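PDB 4HWV: pectate lyase/Amb allergen from Acidovorax citrulli, which probably cleaves the pectate of plant cell walls by calcium-dependent beta-elimination. Local coordinates for residues Arg102-Ser107 against Asp207-Trp212; Ser217-Trp222 against His263-Ser268; Phe424-Thr429 against Pro435-Ala440. All blocks are in the same frame, centred on the assembly; numbering follows the deposited sequence.

Contact 1. Residues Arg102-Ser107 against Asp207-Trp212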
loop_
_atom_site.group_PDB
_atom_site.type_symbol
_atom_site.label_atom_id
_atom_site.label_comp_id
_atom_site.label_asym_id
_atom_site.label_seq_id
_atom_site.Cartn_x
_atom_site.Cartn_y
_atom_site.Cartn_z
ATOM N N ARG A 102 0.329 -14.437 -16.630
ATOM C CA ARG A 102 -0.851 -15.227 -16.959
ATOM C C ARG A 102 -1.658 -14.562 -18.086
ATOM O O ARG A 102 -2.117 -15.222 -19.013
ATOM C CB ARG A 102 -1.733 -15.389 -15.705
ATOM C CG ARG A 102 -1.258 -16.458 -14.691
ATOM C CD ARG A 102 -2.178 -17.692 -14.773
ATOM N NE ARG A 102 -1.913 -18.346 -16.049
ATOM C CZ ARG A 102 -0.929 -19.209 -16.267
ATOM N NH1 ARG A 102 -0.120 -19.580 -15.280
ATOM N NH2 ARG A 102 -0.767 -19.698 -17.483
ATOM N N TYR A 103 -1.853 -13.248 -17.979
ATOM C CA TYR A 103 -2.616 -12.547 -19.005
ATOM C C TYR A 103 -1.935 -12.636 -20.368
ATOM O O TYR A 103 -2.608 -12.796 -21.392
ATOM C CB TYR A 103 -2.854 -11.087 -18.625
ATOM C CG TYR A 103 -3.971 -10.891 -17.623
ATOM C CD1 TYR A 103 -5.272 -11.255 -17.944
ATOM C CD2 TYR A 103 -3.741 -10.301 -16.391
ATOM C CE1 TYR A 103 -6.301 -11.077 -17.056
ATOM C CE2 TYR A 103 -4.782 -10.104 -15.485
ATOM C CZ TYR A 103 -6.053 -10.491 -15.832
ATOM O OH TYR A 103 -7.092 -10.292 -14.962
ATOM N N VAL A 104 -0.607 -12.548 -20.385
ATOM C CA VAL A 104 0.135 -12.694 -21.638
ATOM C C VAL A 104 0.008 -14.131 -22.180
ATOM O O VAL A 104 -0.312 -14.337 -23.357
ATOM C CB VAL A 104 1.607 -12.290 -21.466
ATOM C CG1 VAL A 104 2.430 -12.683 -22.705
ATOM C CG2 VAL A 104 1.684 -10.786 -21.175
ATOM N N ALA A 105 0.228 -15.116 -21.310
ATOM C CA ALA A 105 0.221 -16.521 -21.716
ATOM C C ALA A 105 -1.156 -17.005 -22.147
ATOM O O ALA A 105 -1.258 -17.892 -22.985
ATOM C CB ALA A 105 0.752 -17.406 -20.583
ATOM N N GLY A 106 -2.212 -16.422 -21.584
ATOM C CA GLY A 106 -3.564 -16.933 -21.786
ATOM C C GLY A 106 -4.376 -16.092 -22.768
ATOM O O GLY A 106 -5.593 -16.265 -22.886
ATOM N N SER A 107 -3.694 -15.205 -23.485
ATOM C CA SER A 107 -4.313 -14.332 -24.473
ATOM C C SER A 107 -3.524 -14.397 -25.768
ATOM O O SER A 107 -2.485 -15.095 -25.866
ATOM C CB SER A 107 -4.367 -12.887 -23.988
ATOM O OG SER A 107 -3.067 -12.301 -24.082
ATOM N N ASP A 207 -4.521 -1.510 -13.623
ATOM C CA ASP A 207 -4.391 -1.970 -15.004
ATOM C C ASP A 207 -2.952 -2.423 -15.190
ATOM O O ASP A 207 -2.019 -1.621 -15.106
ATOM C CB ASP A 207 -4.724 -0.787 -15.924
ATOM C CG ASP A 207 -4.792 -1.149 -17.385
ATOM O OD1 ASP A 207 -4.172 -2.148 -17.819
ATOM O OD2 ASP A 207 -5.482 -0.403 -18.123
ATOM N N ASP A 208 -2.772 -3.719 -15.428
ATOM C CA ASP A 208 -1.442 -4.267 -15.641
ATOM C C ASP A 208 -0.863 -3.991 -17.015
ATOM O O ASP A 208 0.299 -4.308 -17.246
ATOM C CB ASP A 208 -1.461 -5.763 -15.382
ATOM C CG ASP A 208 -1.407 -6.064 -13.914
ATOM O OD1 ASP A 208 -0.360 -5.774 -13.288
ATOM O OD2 ASP A 208 -2.395 -6.573 -13.381
ATOM N N PHE A 209 -1.671 -3.395 -17.898
ATOM C CA PHE A 209 -1.261 -3.166 -19.288
ATOM C C PHE A 209 -1.582 -1.745 -19.743
ATOM O O PHE A 209 -2.297 -1.545 -20.727
ATOM C CB PHE A 209 -1.891 -4.236 -20.189
ATOM C CG PHE A 209 -1.438 -5.617 -19.820
ATOM C CD1 PHE A 209 -0.171 -6.059 -20.210
ATOM C CD2 PHE A 209 -2.228 -6.445 -19.028
ATOM C CE1 PHE A 209 0.296 -7.296 -19.815
ATOM C CE2 PHE A 209 -1.758 -7.692 -18.633
ATOM C CZ PHE A 209 -0.491 -8.115 -19.027
ATOM N N PRO A 210 -1.038 -0.739 -19.034
ATOM C CA PRO A 210 -1.266 0.643 -19.476
ATOM C C PRO A 210 -0.703 0.864 -20.872
ATOM O O PRO A 210 0.283 0.223 -21.265
ATOM C CB PRO A 210 -0.490 1.470 -18.443
ATOM C CG PRO A 210 0.571 0.540 -17.973
ATOM C CD PRO A 210 -0.059 -0.814 -17.935
ATOM N N GLN A 211 -1.328 1.770 -21.611
ATOM C CA GLN A 211 -0.928 2.064 -22.966
ATOM C C GLN A 211 -0.171 3.370 -22.980
ATOM O O GLN A 211 -0.580 4.338 -22.346
ATOM C CB GLN A 211 -2.160 2.207 -23.848
ATOM C CG GLN A 211 -1.846 2.485 -25.320
ATOM C CD GLN A 211 -3.081 2.957 -26.063
ATOM O OE1 GLN A 211 -3.687 3.969 -25.690
ATOM N NE2 GLN A 211 -3.475 2.217 -27.104
ATOM N N TRP A 212 0.925 3.403 -23.731
ATOM C CA TRP A 212 1.593 4.671 -23.989
ATOM C C TRP A 212 0.925 5.350 -25.187
ATOM O O TRP A 212 0.845 4.764 -26.267
ATOM C CB TRP A 212 3.082 4.465 -24.261
ATOM C CG TRP A 212 3.797 5.720 -24.667
ATOM C CD1 TRP A 212 4.326 5.994 -25.898
ATOM C CD2 TRP A 212 4.090 6.866 -23.843
ATOM N NE1 TRP A 212 4.907 7.243 -25.898
ATOM C CE2 TRP A 212 4.790 7.794 -24.650
ATOM C CE3 TRP A 212 3.829 7.197 -22.504
ATOM C CZ2 TRP A 212 5.215 9.036 -24.167
ATOM C CZ3 TRP A 212 4.258 8.427 -22.020
ATOM C CH2 TRP A 212 4.943 9.341 -22.861
#

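Contact 2. Residues Ser217-Trp222 against His263-Ser268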
loop_
_atom_site.group_PDB
_atom_site.type_symbol
_atom_site.label_atom_id
_atom_site.label_comp_id
_atom_site.label_asym_id
_atom_site.label_seq_id
_atom_site.Cartn_x
_atom_site.Cartn_y
_atom_site.Cartn_z
ATOM N N SER A 217 -1.721 14.848 -24.710
ATOM C CA SER A 217 -1.100 16.062 -24.173
ATOM C C SER A 217 0.141 16.466 -24.976
ATOM O O SER A 217 1.024 17.164 -24.468
ATOM C CB SER A 217 -0.791 15.919 -22.680
ATOM O OG SER A 217 -1.952 15.492 -21.989
ATOM N N SER A 218 0.174 16.013 -26.232
ATOM C CA SER A 218 1.241 16.279 -27.212
ATOM C C SER A 218 2.573 15.579 -26.942
ATOM O O SER A 218 3.184 15.029 -27.862
ATOM C CB SER A 218 1.429 17.780 -27.449
ATOM O OG SER A 218 0.252 18.312 -28.014
ATOM N N ASP A 219 3.016 15.591 -25.688
ATOM C CA ASP A 219 4.264 14.931 -25.312
ATOM C C ASP A 219 4.068 13.460 -25.000
ATOM O O ASP A 219 5.028 12.702 -24.972
ATOM C CB ASP A 219 4.861 15.599 -24.077
ATOM C CG ASP A 219 5.309 17.010 -24.334
ATOM O OD1 ASP A 219 5.745 17.311 -25.464
ATOM O OD2 ASP A 219 5.222 17.809 -23.392
ATOM N N GLY A 220 2.828 13.060 -24.733
ATOM C CA GLY A 220 2.537 11.672 -24.418
ATOM C C GLY A 220 2.211 11.384 -22.961
ATOM O O GLY A 220 2.686 12.060 -22.038
ATOM N N ARG A 221 1.378 10.365 -22.753
ATOM C CA ARG A 221 1.030 9.921 -21.407
ATOM C C ARG A 221 0.799 8.437 -21.418
ATOM O O ARG A 221 0.389 7.868 -22.435
ATOM C CB ARG A 221 -0.280 10.557 -20.928
ATOM C CG ARG A 221 -0.253 12.065 -20.763
ATOM C CD ARG A 221 0.593 12.498 -19.558
ATOM N NE ARG A 221 0.493 13.932 -19.275
ATOM C CZ ARG A 221 1.273 14.864 -19.812
ATOM N NH1 ARG A 221 2.226 14.522 -20.667
ATOM N NH2 ARG A 221 1.097 16.146 -19.486
ATOM N N TRP A 222 1.029 7.811 -20.265
ATOM C CA TRP A 222 0.537 6.453 -20.016
ATOM C C TRP A 222 -0.886 6.531 -19.500
ATOM O O TRP A 222 -1.154 7.287 -18.580
ATOM C CB TRP A 222 1.388 5.773 -18.946
ATOM C CG TRP A 222 2.779 5.376 -19.405
ATOM C CD1 TRP A 222 3.939 6.092 -19.233
ATOM C CD2 TRP A 222 3.149 4.178 -20.108
ATOM N NE1 TRP A 222 4.994 5.409 -19.792
ATOM C CE2 TRP A 222 4.543 4.242 -20.344
ATOM C CE3 TRP A 222 2.437 3.062 -20.566
ATOM C CZ2 TRP A 222 5.243 3.213 -20.962
ATOM C CZ3 TRP A 222 3.132 2.052 -21.209
ATOM C CH2 TRP A 222 4.523 2.139 -21.406
ATOM N N HIS A 263 12.953 16.382 -28.252
ATOM C CA HIS A 263 12.334 17.695 -28.485
ATOM C C HIS A 263 12.243 18.562 -27.218
ATOM O O HIS A 263 11.206 19.149 -26.915
ATOM C CB HIS A 263 10.980 17.586 -29.226
ATOM C CG HIS A 263 10.002 16.654 -28.586
ATOM N ND1 HIS A 263 9.317 16.973 -27.434
ATOM C CD2 HIS A 263 9.580 15.416 -28.942
ATOM C CE1 HIS A 263 8.531 15.966 -27.094
ATOM N NE2 HIS A 263 8.670 15.007 -27.995
ATOM N N GLY A 264 13.344 18.611 -26.472
ATOM C CA GLY A 264 13.440 19.478 -25.312
ATOM C C GLY A 264 12.791 18.936 -24.051
ATOM O O GLY A 264 12.868 19.568 -22.992
ATOM N N THR A 265 12.161 17.767 -24.144
ATOM C CA THR A 265 11.402 17.235 -23.023
ATOM C C THR A 265 12.187 16.153 -22.299
ATOM O O THR A 265 12.623 15.178 -22.905
ATOM C CB THR A 265 10.031 16.691 -23.482
ATOM O OG1 THR A 265 9.234 17.793 -23.933
ATOM C CG2 THR A 265 9.305 15.979 -22.349
ATOM N N ASP A 266 12.398 16.353 -21.003
ATOM C CA ASP A 266 12.979 15.334 -20.149
ATOM C C ASP A 266 11.898 14.291 -19.874
ATOM O O ASP A 266 10.997 14.502 -19.047
ATOM C CB ASP A 266 13.466 15.970 -18.845
ATOM C CG ASP A 266 14.115 14.970 -17.897
ATOM O OD1 ASP A 266 13.955 13.750 -18.082
ATOM O OD2 ASP A 266 14.794 15.412 -16.942
ATOM N N TYR A 267 12.004 13.162 -20.564
ATOM C CA TYR A 267 11.005 12.108 -20.445
ATOM C C TYR A 267 11.042 11.294 -19.166
ATOM O O TYR A 267 10.174 10.449 -18.963
ATOM C CB TYR A 267 10.938 11.240 -21.705
ATOM C CG TYR A 267 10.024 11.862 -22.744
ATOM C CD1 TYR A 267 8.643 11.742 -22.633
ATOM C CD2 TYR A 267 10.534 12.580 -23.816
ATOM C CE1 TYR A 267 7.789 12.307 -23.564
ATOM C CE2 TYR A 267 9.694 13.166 -24.766
ATOM C CZ TYR A 267 8.320 13.018 -24.636
ATOM O OH TYR A 267 7.474 13.571 -25.576
ATOM N N SER A 268 11.999 11.575 -18.282
ATOM C CA SER A 268 11.985 10.971 -16.945
ATOM C C SER A 268 11.056 11.678 -15.960
ATOM O O SER A 268 10.861 11.206 -14.845
ATOM C CB SER A 268 13.389 10.894 -16.350
ATOM O OG SER A 268 13.838 12.174 -15.950
HETATM O O HOH W 1 7.864 18.981 -25.585
#

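Contact 3. Residues Phe424-Thr429 against Pro435-Ala440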
loop_
_atom_site.group_PDB
_atom_site.type_symbol
_atom_site.label_atom_id
_atom_site.label_comp_id
_atom_site.label_asym_id
_atom_site.label_seq_id
_atom_site.Cartn_x
_atom_site.Cartn_y
_atom_site.Cartn_z
ATOM N N PHE A 424 -20.710 28.453 -12.882
ATOM C CA PHE A 424 -20.146 28.091 -11.584
ATOM C C PHE A 424 -20.713 28.990 -10.498
ATOM O O PHE A 424 -20.755 30.215 -10.647
ATOM C CB PHE A 424 -18.612 28.194 -11.625
ATOM C CG PHE A 424 -17.935 27.753 -10.345
ATOM C CD1 PHE A 424 -17.779 28.633 -9.276
ATOM C CD2 PHE A 424 -17.431 26.468 -10.219
ATOM C CE1 PHE A 424 -17.140 28.217 -8.099
ATOM C CE2 PHE A 424 -16.804 26.051 -9.056
ATOM C CZ PHE A 424 -16.667 26.925 -7.990
ATOM N N TYR A 425 -21.156 28.379 -9.404
ATOM C CA TYR A 425 -21.622 29.090 -8.226
ATOM C C TYR A 425 -20.917 28.507 -7.018
ATOM O O TYR A 425 -20.795 27.297 -6.894
ATOM C CB TYR A 425 -23.133 28.909 -8.060
ATOM C CG TYR A 425 -23.685 29.454 -6.759
ATOM C CD1 TYR A 425 -23.745 28.658 -5.613
ATOM C CD2 TYR A 425 -24.175 30.753 -6.679
ATOM C CE1 TYR A 425 -24.251 29.147 -4.417
ATOM C CE2 TYR A 425 -24.694 31.245 -5.490
ATOM C CZ TYR A 425 -24.731 30.436 -4.361
ATOM O OH TYR A 425 -25.252 30.924 -3.179
ATOM N N ASP A 426 -20.457 29.359 -6.110
ATOM C CA ASP A 426 -20.103 28.864 -4.780
ATOM C C ASP A 426 -20.517 29.807 -3.671
ATOM O O ASP A 426 -20.608 31.027 -3.856
ATOM C CB ASP A 426 -18.615 28.469 -4.623
ATOM C CG ASP A 426 -17.691 29.666 -4.373
ATOM O OD1 ASP A 426 -17.753 30.643 -5.150
ATOM O OD2 ASP A 426 -16.876 29.621 -3.411
ATOM N N SER A 427 -20.783 29.206 -2.519
ATOM C CA SER A 427 -21.062 29.942 -1.302
ATOM C C SER A 427 -20.489 29.145 -0.138
ATOM O O SER A 427 -20.469 27.910 -0.171
ATOM C CB SER A 427 -22.570 30.104 -1.134
ATOM O OG SER A 427 -22.869 30.874 0.007
ATOM N N GLY A 428 -20.048 29.837 0.900
ATOM C CA GLY A 428 -19.598 29.179 2.103
ATOM C C GLY A 428 -18.336 28.336 2.002
ATOM O O GLY A 428 -18.066 27.564 2.906
ATOM N N THR A 429 -17.536 28.506 0.955
ATOM C CA THR A 429 -16.290 27.757 0.852
ATOM C C THR A 429 -15.311 28.252 1.911
ATOM O O THR A 429 -15.113 29.469 2.058
ATOM C CB THR A 429 -15.626 27.951 -0.513
ATOM O OG1 THR A 429 -16.553 27.569 -1.535
ATOM C CG2 THR A 429 -14.367 27.084 -0.607
ATOM N N PRO A 435 -12.844 32.180 4.627
ATOM C CA PRO A 435 -13.629 32.118 3.387
ATOM C C PRO A 435 -12.774 32.232 2.125
ATOM O O PRO A 435 -11.772 32.951 2.097
ATOM C CB PRO A 435 -14.565 33.325 3.512
ATOM C CG PRO A 435 -14.702 33.540 4.974
ATOM C CD PRO A 435 -13.335 33.230 5.538
ATOM N N ALA A 436 -13.186 31.507 1.089
ATOM C CA ALA A 436 -12.525 31.527 -0.215
ATOM C C ALA A 436 -13.573 31.709 -1.300
ATOM O O ALA A 436 -14.534 30.960 -1.375
ATOM C CB ALA A 436 -11.772 30.226 -0.432
ATOM N N ASP A 437 -13.388 32.713 -2.140
ATOM C CA ASP A 437 -14.310 32.979 -3.236
ATOM C C ASP A 437 -13.880 32.187 -4.469
ATOM O O ASP A 437 -13.075 32.656 -5.269
ATOM C CB ASP A 437 -14.338 34.485 -3.555
ATOM C CG ASP A 437 -15.390 34.859 -4.590
ATOM O OD1 ASP A 437 -15.934 33.956 -5.260
ATOM O OD2 ASP A 437 -15.676 36.075 -4.714
ATOM N N LEU A 438 -14.419 30.991 -4.640
ATOM C CA LEU A 438 -13.995 30.164 -5.769
ATOM C C LEU A 438 -14.499 30.724 -7.084
ATOM O O LEU A 438 -13.853 30.570 -8.110
ATOM C CB LEU A 438 -14.477 28.711 -5.619
ATOM C CG LEU A 438 -13.996 27.974 -4.362
ATOM C CD1 LEU A 438 -14.520 26.540 -4.352
ATOM C CD2 LEU A 438 -12.462 27.990 -4.217
ATOM N N THR A 439 -15.665 31.372 -7.059
ATOM C CA THR A 439 -16.231 31.921 -8.289
ATOM C C THR A 439 -15.301 32.971 -8.913
ATOM O O THR A 439 -15.107 32.992 -10.123
ATOM C CB THR A 439 -17.632 32.497 -8.047
ATOM O OG1 THR A 439 -18.498 31.459 -7.576
ATOM C CG2 THR A 439 -18.201 33.075 -9.329
ATOM N N ALA A 440 -14.709 33.821 -8.081
ATOM C CA ALA A 440 -13.755 34.810 -8.568
ATOM C C ALA A 440 -12.558 34.132 -9.236
ATOM O O ALA A 440 -12.073 34.584 -10.283
ATOM C CB ALA A 440 -13.312 35.735 -7.435
HETATM O O HOH W 2 -21.045 32.277 -7.125
HETATM O O HOH W 3 -18.468 33.191 -4.363
#

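Contact 1. Residues Arg102-Ser107 against Asp207-Trp212
The helical turn carrying Tyr103 and Val104 faces the loop around Phe209 with the two backbones well apart, their nearest CA atoms, those of Tyr103 and Asp208, being 9.0 Å from each other. Pectate lyases of this family are right-handed parallel beta-helices. Here an outlying helix, 100-105, packs against a loop that leads into strand 211-213. The contact is small, buried and apolar. The Phe209 side chain spans the distance between the backbones. The far end of its ring lies against two neighbouring side chains of the helix. Phe209 CE2 comes to 3.6 Å from Tyr103 CB, and Phe209 CE1 to 4.0 Å from Val104 CG2. Phe209 CZ lies between them, within 4.1 Å of Val104 CG2. The phenol ring adds a second touch, with Tyr103 CD2 at the edge of the Phe209 ring and in its plane. Phe209 reaches the helix because its CG stands anti to its own carbonyl carbon (chi1 -62°). Helices 118-129 and 143-159 also pack on it, through Gln118 and Ala151. The hydroxyl of Tyr103 runs past the contact to hydrogen-bond Asn90. Both backbones are held locally. Ser107, the N-cap of the next helix, reaches back with OG to Tyr103 O at 2.8 Å. On the loop side Asp207 forms an Asx turn that fixes the backbone from which Phe209 projects: Phe209 N donates to the anti side of Asp207 OD1 at 2.8 Å, tilted 28° out of the carboxylate plane, with an N-H...O angle of 153°.

Contact 2. Residues Ser217-Trp222 against His263-Ser268
Tyr267 OH donates to the backbone oxygen of Asp219, the one direct hydrogen bond between the two segments. It is short, 2.7 Å from Tyr267 OH to Asp219 O. It lies in the carbonyl plane on a lone pair, with a C=O...O angle of 121°. The same oxygen sits at the edge of the phenol ring. The Asp219 side chain makes the second half of the contact. Its carboxylate passes close to the imidazole, with OD1 3.5 Å from His263 CE1 and the two planes only 20° apart. A water links the two side chains. It donates to Asp219 OD1 at 2.7 Å and is also hydrogen-bonded to His263 ND1. Its approach to Thr265 OG1 is doubtfully short. Further out, the tyrosine is braced by the strand before it: Thr265 CG2 sits 3.7 Å above the Tyr267 ring, over its centre. Asn136 binds His263 NE2 and so fixes the other side of the imidazole. On the opposing hairpin, strands 211-213 and 221-223, Gly220 takes a positive phi of 107° that suits glycine. Arg221 NH1 folds back to Gly220 O at 2.9 Å, and Ser217 CB covers one guanidinium face. The contact therefore joins the loop of one hairpin to the turn and the trailing end of another, outside the beta-helix core. One firm bond to a backbone carbonyl is backed by a water-mediated link from the Asp219 carboxylate to His263. The nearby Asp219 charge would probably favour protonation of His263, though the charge of this imidazole is not known.

Contact 3. Residues Phe424-Thr429 against Pro435-Ala440
Pro435 opens the contact: its CA lies 3.3 Å from Thr429 O, a CA-H...O contact. Ala436 follows with a true hydrogen bond to the same oxygen, 3.0 Å from Ala436 N to Thr429 O. The donor stands above the carbonyl plane. The chain has turned back on itself here, and the two segments run 175° apart. Asp437 is the N-cap of helix 438-445, and its OD1 accepts from Ala440 N. That oxygen is also 3.8 Å from Asp426 OD1, a like-charge approach with a water lying close to both. Leu438 starts the helix and gives its N-H to Asp426 OD2 at 3.1 Å, from above the carboxylate plane. Its side chain crosses Thr429 at about a right angle, with CD1 against OG1 and CG2. Thr439 grips the other oxygen twice. Its N reaches Asp426 OD1 at 2.9 Å from above the plane, and its OG1 donates to the anti lone pair at 2.7 Å. Thr429 OG1 donates to the anti lone pair of Asp426 OD2, so four donors hold this carboxylate. Asp426 CG lies between the backbone N and carbonyl carbon (chi1 81°), which turns the group toward the helix start. Such a setting would probably favour the ionised acid. Beyond Asp426, the Phe424 ring meets Thr439 OG1 at its edge. Leu438 CB lies 3.7 Å from Phe424 CE1. Strand 423-427 runs parallel to strand 376-387, and Phe424 packs on Val377 there. Leu438 continues the apolar layer onto Met369 of strand 369-371 and Ala399 of strand 399-401.

How the contacts relate
The contacts follow one another along the chain in the order 1, 2, 3, each closing before the next opens. Contacts 1 and 2 are neighbours, with centres about 23 Å apart. They touch through the hairpin of strands 211-213 and 221-223, where Trp212 packs on Gly220, Arg221 and Trp222. Together they tie a helix and two hairpins into the loop region outside the parallel beta-helix. Contact 3 is remote, its centre about 44 Å from that of contact 1, across the chain's centre, and about 35 Å from that of contact 2. It joins strand 423-427 of the beta-helix to helix 438-445. All three lie away from the calcium site of Asp227, Asp278 and Asp282.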